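Side-chain contacts in protein sifA (Salmonella typhimurium, PDB 3CXB), which is a secreted virulence effector that binds host PLEKHM2 and is required for endosomal tubulation and formation of Salmonella-induced filaments: residues D136-K139 with T145-I148; T204-K209 with Q297-I302; I256-M261 with A293-V298. All blocks are in the same frame, centred on the assembly; numbering follows the deposited sequence.

Interaction 1. Residues D136-K139 with T145-I148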
loop_
_atom_site.group_PDB
_atom_site.type_symbol
_atom_site.label_atom_id
_atom_site.label_comp_id
_atom_site.label_asym_id
_atom_site.label_seq_id
_atom_site.Cartn_x
_atom_site.Cartn_y
_atom_site.Cartn_z
ATOM N N ASP A 136 3.951 11.709 5.650
ATOM C CA ASP A 136 3.938 12.981 4.954
ATOM C C ASP A 136 4.272 12.608 3.538
ATOM O O ASP A 136 5.428 12.343 3.210
ATOM C CB ASP A 136 4.986 13.959 5.480
ATOM C CG ASP A 136 4.976 15.289 4.710
ATOM O OD1 ASP A 136 5.879 16.133 4.905
ATOM O OD2 ASP A 136 4.049 15.497 3.897
ATOM N N ILE A 137 3.245 12.574 2.699
ATOM C CA ILE A 137 3.428 12.189 1.318
ATOM C C ILE A 137 4.139 13.258 0.509
ATOM O O ILE A 137 4.536 13.016 -0.626
ATOM C CB ILE A 137 2.069 11.835 0.671
ATOM C CG1 ILE A 137 1.223 13.100 0.489
ATOM C CG2 ILE A 137 1.334 10.809 1.550
ATOM C CD1 ILE A 137 -0.055 12.862 -0.306
ATOM N N LEU A 138 4.316 14.432 1.110
ATOM C CA LEU A 138 4.983 15.560 0.451
ATOM C C LEU A 138 6.307 15.771 1.140
ATOM O O LEU A 138 6.595 16.854 1.664
ATOM C CB LEU A 138 4.138 16.824 0.585
ATOM C CG LEU A 138 2.734 16.753 -0.017
ATOM C CD1 LEU A 138 1.979 17.980 0.423
ATOM C CD2 LEU A 138 2.794 16.671 -1.538
ATOM N N LYS A 139 7.107 14.713 1.142
ATOM C CA LYS A 139 8.405 14.738 1.786
ATOM C C LYS A 139 9.347 15.750 1.144
ATOM O O LYS A 139 10.044 16.480 1.840
ATOM C CB LYS A 139 9.017 13.337 1.751
ATOM C CG LYS A 139 9.574 12.874 3.094
ATOM C CD LYS A 139 8.489 12.731 4.138
ATOM C CE LYS A 139 9.096 12.385 5.474
ATOM N NZ LYS A 139 8.079 12.217 6.540
ATOM N N THR A 145 2.841 19.856 4.542
ATOM C CA THR A 145 2.585 18.520 5.063
ATOM C C THR A 145 1.302 18.008 4.445
ATOM O O THR A 145 0.402 18.790 4.136
ATOM C CB THR A 145 2.413 18.515 6.586
ATOM O OG1 THR A 145 3.562 19.102 7.195
ATOM C CG2 THR A 145 2.262 17.093 7.100
ATOM N N ALA A 146 1.222 16.694 4.272
ATOM C CA ALA A 146 0.045 16.073 3.685
ATOM C C ALA A 146 0.015 14.601 4.046
ATOM O O ALA A 146 0.976 13.880 3.802
ATOM C CB ALA A 146 0.079 16.228 2.179
ATOM N N MET A 147 -1.090 14.154 4.627
ATOM C CA MET A 147 -1.216 12.753 5.001
ATOM C C MET A 147 -2.421 12.166 4.288
ATOM O O MET A 147 -3.174 12.877 3.624
ATOM C CB MET A 147 -1.420 12.609 6.503
ATOM C CG MET A 147 -2.754 13.155 6.941
ATOM S SD MET A 147 -3.400 12.374 8.412
ATOM C CE MET A 147 -2.980 13.690 9.647
ATOM N N ILE A 148 -2.607 10.864 4.445
ATOM C CA ILE A 148 -3.718 10.182 3.818
ATOM C C ILE A 148 -4.386 9.302 4.840
ATOM O O ILE A 148 -3.770 8.364 5.340
ATOM C CB ILE A 148 -3.262 9.266 2.661
ATOM C CG1 ILE A 148 -2.626 10.082 1.545
ATOM C CG2 ILE A 148 -4.452 8.509 2.095
ATOM C CD1 ILE A 148 -2.118 9.215 0.410
#

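Interaction 2. Residues T204-K209 with Q297-I302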
loop_
_atom_site.group_PDB
_atom_site.type_symbol
_atom_site.label_atom_id
_atom_site.label_comp_id
_atom_site.label_asym_id
_atom_site.label_seq_id
_atom_site.Cartn_x
_atom_site.Cartn_y
_atom_site.Cartn_z
ATOM N N THR A 204 0.118 -2.058 -17.067
ATOM C CA THR A 204 0.338 -0.661 -17.429
ATOM C C THR A 204 1.075 0.122 -16.358
ATOM O O THR A 204 2.146 0.687 -16.597
ATOM C CB THR A 204 -0.998 0.060 -17.691
ATOM O OG1 THR A 204 -1.637 -0.531 -18.826
ATOM C CG2 THR A 204 -0.770 1.553 -17.961
ATOM N N TYR A 205 0.472 0.160 -15.177
ATOM C CA TYR A 205 1.011 0.883 -14.032
ATOM C C TYR A 205 2.431 0.439 -13.691
ATOM O O TYR A 205 3.357 1.243 -13.664
ATOM C CB TYR A 205 0.078 0.677 -12.829
ATOM C CG TYR A 205 0.231 1.696 -11.720
ATOM C CD1 TYR A 205 1.277 1.607 -10.794
ATOM C CD2 TYR A 205 -0.678 2.755 -11.590
ATOM C CE1 TYR A 205 1.407 2.545 -9.770
ATOM C CE2 TYR A 205 -0.556 3.692 -10.572
ATOM C CZ TYR A 205 0.484 3.579 -9.666
ATOM O OH TYR A 205 0.581 4.476 -8.633
ATOM N N LEU A 206 2.603 -0.851 -13.455
ATOM C CA LEU A 206 3.904 -1.358 -13.093
ATOM C C LEU A 206 4.991 -1.145 -14.143
ATOM O O LEU A 206 6.115 -0.780 -13.794
ATOM C CB LEU A 206 3.791 -2.837 -12.715
ATOM C CG LEU A 206 3.098 -3.071 -11.363
ATOM C CD1 LEU A 206 2.804 -4.541 -11.124
ATOM C CD2 LEU A 206 4.000 -2.540 -10.262
ATOM N N ALA A 207 4.677 -1.364 -15.419
ATOM C CA ALA A 207 5.692 -1.179 -16.461
ATOM C C ALA A 207 6.096 0.293 -16.512
ATOM O O ALA A 207 7.275 0.615 -16.719
ATOM C CB ALA A 207 5.178 -1.655 -17.829
ATOM N N ALA A 208 5.130 1.188 -16.301
ATOM C CA ALA A 208 5.427 2.620 -16.290
ATOM C C ALA A 208 6.370 2.958 -15.123
ATOM O O ALA A 208 7.272 3.799 -15.261
ATOM C CB ALA A 208 4.154 3.412 -16.161
ATOM N N LYS A 209 6.149 2.304 -13.981
ATOM C CA LYS A 209 6.972 2.507 -12.798
ATOM C C LYS A 209 8.383 2.004 -13.102
ATOM O O LYS A 209 9.386 2.636 -12.754
ATOM C CB LYS A 209 6.391 1.726 -11.620
ATOM C CG LYS A 209 6.400 2.463 -10.301
ATOM C CD LYS A 209 5.636 3.757 -10.403
ATOM C CE LYS A 209 5.279 4.292 -9.023
ATOM N NZ LYS A 209 4.843 5.722 -9.082
ATOM N N GLN A 297 -0.689 3.885 -3.321
ATOM C CA GLN A 297 -1.397 3.229 -2.230
ATOM C C GLN A 297 -2.687 2.542 -2.675
ATOM O O GLN A 297 -3.014 1.442 -2.206
ATOM C CB GLN A 297 -1.685 4.237 -1.118
ATOM C CG GLN A 297 -0.457 4.641 -0.305
ATOM C CD GLN A 297 -0.751 5.725 0.736
ATOM O OE1 GLN A 297 -1.669 5.598 1.552
ATOM N NE2 GLN A 297 0.038 6.792 0.712
ATOM N N VAL A 298 -3.426 3.192 -3.570
ATOM C CA VAL A 298 -4.662 2.608 -4.076
ATOM C C VAL A 298 -4.269 1.315 -4.771
ATOM O O VAL A 298 -4.846 0.243 -4.537
ATOM C CB VAL A 298 -5.354 3.517 -5.122
ATOM C CG1 VAL A 298 -6.465 2.741 -5.773
ATOM C CG2 VAL A 298 -5.928 4.776 -4.461
ATOM N N PHE A 299 -3.262 1.441 -5.623
ATOM C CA PHE A 299 -2.750 0.322 -6.374
ATOM C C PHE A 299 -2.312 -0.777 -5.415
ATOM O O PHE A 299 -2.666 -1.951 -5.600
ATOM C CB PHE A 299 -1.577 0.780 -7.242
ATOM C CG PHE A 299 -0.938 -0.326 -8.023
ATOM C CD1 PHE A 299 -0.213 -1.325 -7.378
ATOM C CD2 PHE A 299 -1.080 -0.386 -9.408
ATOM C CE1 PHE A 299 0.361 -2.368 -8.096
ATOM C CE2 PHE A 299 -0.512 -1.423 -10.146
ATOM C CZ PHE A 299 0.210 -2.421 -9.490
ATOM N N HIS A 300 -1.551 -0.397 -4.387
ATOM C CA HIS A 300 -1.075 -1.387 -3.415
ATOM C C HIS A 300 -2.225 -2.031 -2.679
ATOM O O HIS A 300 -2.140 -3.190 -2.281
ATOM C CB HIS A 300 -0.107 -0.771 -2.395
ATOM C CG HIS A 300 0.207 -1.678 -1.246
ATOM N ND1 HIS A 300 -0.564 -1.721 -0.106
ATOM C CD2 HIS A 300 1.183 -2.605 -1.078
ATOM C CE1 HIS A 300 -0.079 -2.635 0.718
ATOM N NE2 HIS A 300 0.982 -3.186 0.153
ATOM N N ALA A 301 -3.296 -1.265 -2.495
ATOM C CA ALA A 301 -4.488 -1.749 -1.815
ATOM C C ALA A 301 -5.107 -2.866 -2.651
ATOM O O ALA A 301 -5.578 -3.881 -2.120
ATOM C CB ALA A 301 -5.467 -0.610 -1.657
ATOM N N ILE A 302 -5.074 -2.686 -3.970
ATOM C CA ILE A 302 -5.666 -3.666 -4.882
ATOM C C ILE A 302 -4.809 -4.887 -5.153
ATOM O O ILE A 302 -5.228 -6.010 -4.890
ATOM C CB ILE A 302 -6.024 -3.022 -6.246
ATOM C CG1 ILE A 302 -7.110 -1.967 -6.047
ATOM C CG2 ILE A 302 -6.492 -4.095 -7.237
ATOM C CD1 ILE A 302 -7.204 -1.024 -7.200
#

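Interaction 3. Residues I256-M261 with A293-V298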
loop_
_atom_site.group_PDB
_atom_site.type_symbol
_atom_site.label_atom_id
_atom_site.label_comp_id
_atom_site.label_asym_id
_atom_site.label_seq_id
_atom_site.Cartn_x
_atom_site.Cartn_y
_atom_site.Cartn_z
ATOM N N ILE A 256 -10.311 3.727 -17.663
ATOM C CA ILE A 256 -9.813 4.854 -16.877
ATOM C C ILE A 256 -8.834 4.387 -15.796
ATOM O O ILE A 256 -9.243 3.819 -14.786
ATOM C CB ILE A 256 -10.985 5.614 -16.198
ATOM C CG1 ILE A 256 -12.021 6.033 -17.255
ATOM C CG2 ILE A 256 -10.454 6.833 -15.435
ATOM C CD1 ILE A 256 -13.251 6.742 -16.688
ATOM N N PRO A 257 -7.525 4.626 -15.996
ATOM C CA PRO A 257 -6.513 4.215 -15.023
ATOM C C PRO A 257 -6.643 4.898 -13.662
ATOM O O PRO A 257 -7.376 5.881 -13.515
ATOM C CB PRO A 257 -5.204 4.552 -15.732
ATOM C CG PRO A 257 -5.566 5.710 -16.560
ATOM C CD PRO A 257 -6.892 5.305 -17.135
ATOM N N ILE A 258 -5.936 4.357 -12.670
ATOM C CA ILE A 258 -5.954 4.903 -11.318
ATOM C C ILE A 258 -5.506 6.368 -11.265
ATOM O O ILE A 258 -6.083 7.160 -10.526
ATOM C CB ILE A 258 -5.079 4.064 -10.360
ATOM C CG1 ILE A 258 -5.626 2.641 -10.283
ATOM C CG2 ILE A 258 -5.062 4.693 -8.982
ATOM C CD1 ILE A 258 -4.931 1.770 -9.286
ATOM N N GLU A 259 -4.495 6.741 -12.041
ATOM C CA GLU A 259 -4.048 8.126 -12.021
ATOM C C GLU A 259 -5.158 9.057 -12.467
ATOM O O GLU A 259 -5.524 9.988 -11.752
ATOM C CB GLU A 259 -2.837 8.320 -12.923
ATOM C CG GLU A 259 -1.610 7.568 -12.457
ATOM C CD GLU A 259 -0.380 7.906 -13.273
ATOM O OE1 GLU A 259 0.689 7.305 -13.010
ATOM O OE2 GLU A 259 -0.490 8.774 -14.174
ATOM N N LYS A 260 -5.692 8.801 -13.656
ATOM C CA LYS A 260 -6.764 9.625 -14.198
ATOM C C LYS A 260 -7.932 9.524 -13.220
ATOM O O LYS A 260 -8.666 10.486 -12.979
ATOM C CB LYS A 260 -7.156 9.107 -15.587
ATOM C CG LYS A 260 -7.943 10.089 -16.453
ATOM C CD LYS A 260 -9.391 10.207 -16.011
ATOM C CE LYS A 260 -10.186 11.077 -16.966
ATOM N NZ LYS A 260 -11.612 11.141 -16.565
ATOM N N MET A 261 -8.069 8.341 -12.641
ATOM C CA MET A 261 -9.113 8.066 -11.680
ATOM C C MET A 261 -9.038 9.032 -10.506
ATOM O O MET A 261 -10.045 9.613 -10.103
ATOM C CB MET A 261 -8.957 6.636 -11.182
ATOM C CG MET A 261 -10.200 5.805 -11.289
ATOM S SD MET A 261 -9.832 4.055 -11.157
ATOM C CE MET A 261 -10.340 3.749 -9.435
ATOM N N ALA A 293 1.303 9.565 -4.938
ATOM C CA ALA A 293 1.264 8.933 -3.627
ATOM C C ALA A 293 -0.051 8.192 -3.445
ATOM O O ALA A 293 -0.056 7.031 -3.038
ATOM C CB ALA A 293 1.432 9.959 -2.536
ATOM N N ILE A 294 -1.166 8.853 -3.751
ATOM C CA ILE A 294 -2.481 8.220 -3.607
ATOM C C ILE A 294 -2.652 7.021 -4.551
ATOM O O ILE A 294 -3.161 5.955 -4.168
ATOM C CB ILE A 294 -3.629 9.224 -3.870
ATOM C CG1 ILE A 294 -3.439 10.474 -3.000
ATOM C CG2 ILE A 294 -4.972 8.568 -3.533
ATOM C CD1 ILE A 294 -4.424 11.604 -3.304
ATOM N N SER A 295 -2.213 7.191 -5.788
ATOM C CA SER A 295 -2.329 6.116 -6.743
ATOM C C SER A 295 -1.554 4.905 -6.248
ATOM O O SER A 295 -2.117 3.819 -6.155
ATOM C CB SER A 295 -1.830 6.575 -8.110
ATOM O OG SER A 295 -2.643 7.634 -8.599
ATOM N N ASP A 296 -0.279 5.084 -5.916
ATOM C CA ASP A 296 0.528 3.972 -5.416
ATOM C C ASP A 296 -0.216 3.183 -4.342
ATOM O O ASP A 296 -0.365 1.960 -4.436
ATOM C CB ASP A 296 1.855 4.481 -4.827
ATOM C CG ASP A 296 2.928 4.713 -5.888
ATOM O OD1 ASP A 296 4.092 5.004 -5.532
ATOM O OD2 ASP A 296 2.606 4.606 -7.085
ATOM N N GLN A 297 -0.689 3.885 -3.321
ATOM C CA GLN A 297 -1.397 3.229 -2.230
ATOM C C GLN A 297 -2.687 2.542 -2.675
ATOM O O GLN A 297 -3.014 1.442 -2.206
ATOM C CB GLN A 297 -1.685 4.237 -1.118
ATOM C CG GLN A 297 -0.457 4.641 -0.305
ATOM C CD GLN A 297 -0.751 5.725 0.736
ATOM O OE1 GLN A 297 -1.669 5.598 1.552
ATOM N NE2 GLN A 297 0.038 6.792 0.712
ATOM N N VAL A 298 -3.426 3.192 -3.570
ATOM C CA VAL A 298 -4.662 2.608 -4.076
ATOM C C VAL A 298 -4.269 1.315 -4.771
ATOM O O VAL A 298 -4.846 0.243 -4.537
ATOM C CB VAL A 298 -5.354 3.517 -5.122
ATOM C CG1 VAL A 298 -6.465 2.741 -5.773
ATOM C CG2 VAL A 298 -5.928 4.776 -4.461
#

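Interaction 1. Residues D136-K139 with T145-I148
Asp136 and Ile137 meet Ala146 through a carboxylate on one side and a branched hydrocarbon on the other. The Asp136 carboxylate extends away from its own backbone N (chi1 179°), which carries OD2 to the edge strand, where it accepts the N-H of Ala146 (Ala146 N to Asp136 OD2 3.1 Å). Leu138 N, two residues on, also bonds to Asp136 OD2, at 3.0 Å, forming an Asx turn. The two donors arrive from opposite faces of the carboxylate, both well out of its plane, so OD2 sits between turn and strand and links them. Aspartate suits this place because its short side chain can serve its own turn and a neighbouring strand at once.

Ala146 also offers its carbonyl: Ile137 N bonds to Ala146 O at 2.8 Å, the N-H...O angle being 158°. Asp136 CA adds a CA-H...O contact to that oxygen, 3.3 Å from Ala146 O. Beyond these polar links, Ile137 points its beta-branched side chain at the strand. Ile137 CG1 lies between its backbone N and carbonyl carbon (chi1 70°), 3.7 Å from Ala146 CB, and Ile137 CG2 is 4.0 Å from Ile148 CD1, the two isoleucines crossing at roughly a right angle. The small methyl of Ala146 lets CG1 of Ile137 come close to the strand.

The turn precedes strand 145-153, an outermost strand of the three-stranded sheet, and packs beside it; that strand pairs antiparallel with strand 158-167. Helix 283-303 packs against the turn, with Ala293 against Ile137 and both Met286 and Ile290 against Leu138.

Interaction 2. Residues T204-K209 with Q297-I302
Both aromatic side chains swing their rings away from their own backbone N, Tyr205 with chi1 -161° and Phe299 with chi1 178°, which directs both rings into the interface between helices 197-220 and 283-303. The side chains run antiparallel alongside each other. Phe299 CD2 lies over one face of the Tyr205 ring, displaced toward its rim and 3.4 Å from Tyr205 CG. The ring centroids are 4.5 Å apart with the planes inclined at 32°, an oblique pairing. Further out, Phe299 CZ reaches 3.5 Å from Leu206 CG, and the leucine crosses the phenylalanine at about a right angle. Long, flat Phe299 can thus touch two consecutive residues of the facing helix although the nearest CA atoms, those of Tyr205 and Phe299, are 8.6 Å apart.

This buried apolar packing belongs to the helical C-terminal domain of SifA, whose fold resembles that of the SopE-type guanine nucleotide exchange factors. Helix 307-324 adds Pro307 against Tyr205 and Ile310 against Leu206.

Tyrosine suits this place because its ring packs while its hydroxyl bonds to Asp296 OD2, about one helical turn before Phe299. Outside the two segments' own contact, that same carboxylate oxygen of Asp296 is also the salt-bridge partner of Lys209 NZ.

Interaction 3. Residues I256-M261 with A293-V298
The apolar part of the contact is carried by Ile258, whose two branches divide the work. Its ethyl branch ends at CD1, and Ile258 CD1 is 4.0 Å from Val298 CG1, the two side chains lying alongside, pointing opposite ways. The CG2 methyl of Ile258, placed anti to the backbone N, rests on Ser295, 3.8 Å from Ser295 CA. Beta-branched residues fit here because each presents a broad, fairly rigid surface to the other helix.

Where polar atoms are concerned, Ser295 keeps to its own helix: OG is hydrogen-bonded to the carbonyl of Val291, and toward the facing segment Ser295 OG makes only van der Waals contact, at 3.7 Å from Glu259 CA. A serine that satisfies its hydroxyl in this way is compact, and the CA atoms of Glu259 and Ser295 lie 5.9 Å apart. Glu259 borders the contact, its CG 4.0 Å from Ser295 OG, while its carboxylate extends toward Lys263 in a long, weak ion pair.

Pro257, the N-cap of helix 258-267, starts that helix, and Met261 N bonds to Pro257 O. Here the helix meets the WxxxE motif (Trp197 to Glu201) that defines a group of bacterial effectors: Trp197 packs on Ile258 and Met261, and Glu201 OE1 weakly accepts Ile258 N, consistent with the structural role generally given to that motif.

Following the chain, interaction 1 comes first and closes a short loop, with five residues between its segments, ahead of strand 145-153. Much later, helix 197-220 supplies the first half of interaction 2. Interaction 3 opens within the loop of interaction 2, at the start of helix 258-267, and the two end on the same stretch of helix 283-303, where they share Gln297 and Val298; their centres lie about 7 Å apart. Interaction 1 is completed before either of these long loops opens, yet it packs on the same helix, Ile148 touching Ile294 and Gln297. Helix 283-303 therefore lies between the three-stranded sheet and helices 197-220 and 258-267.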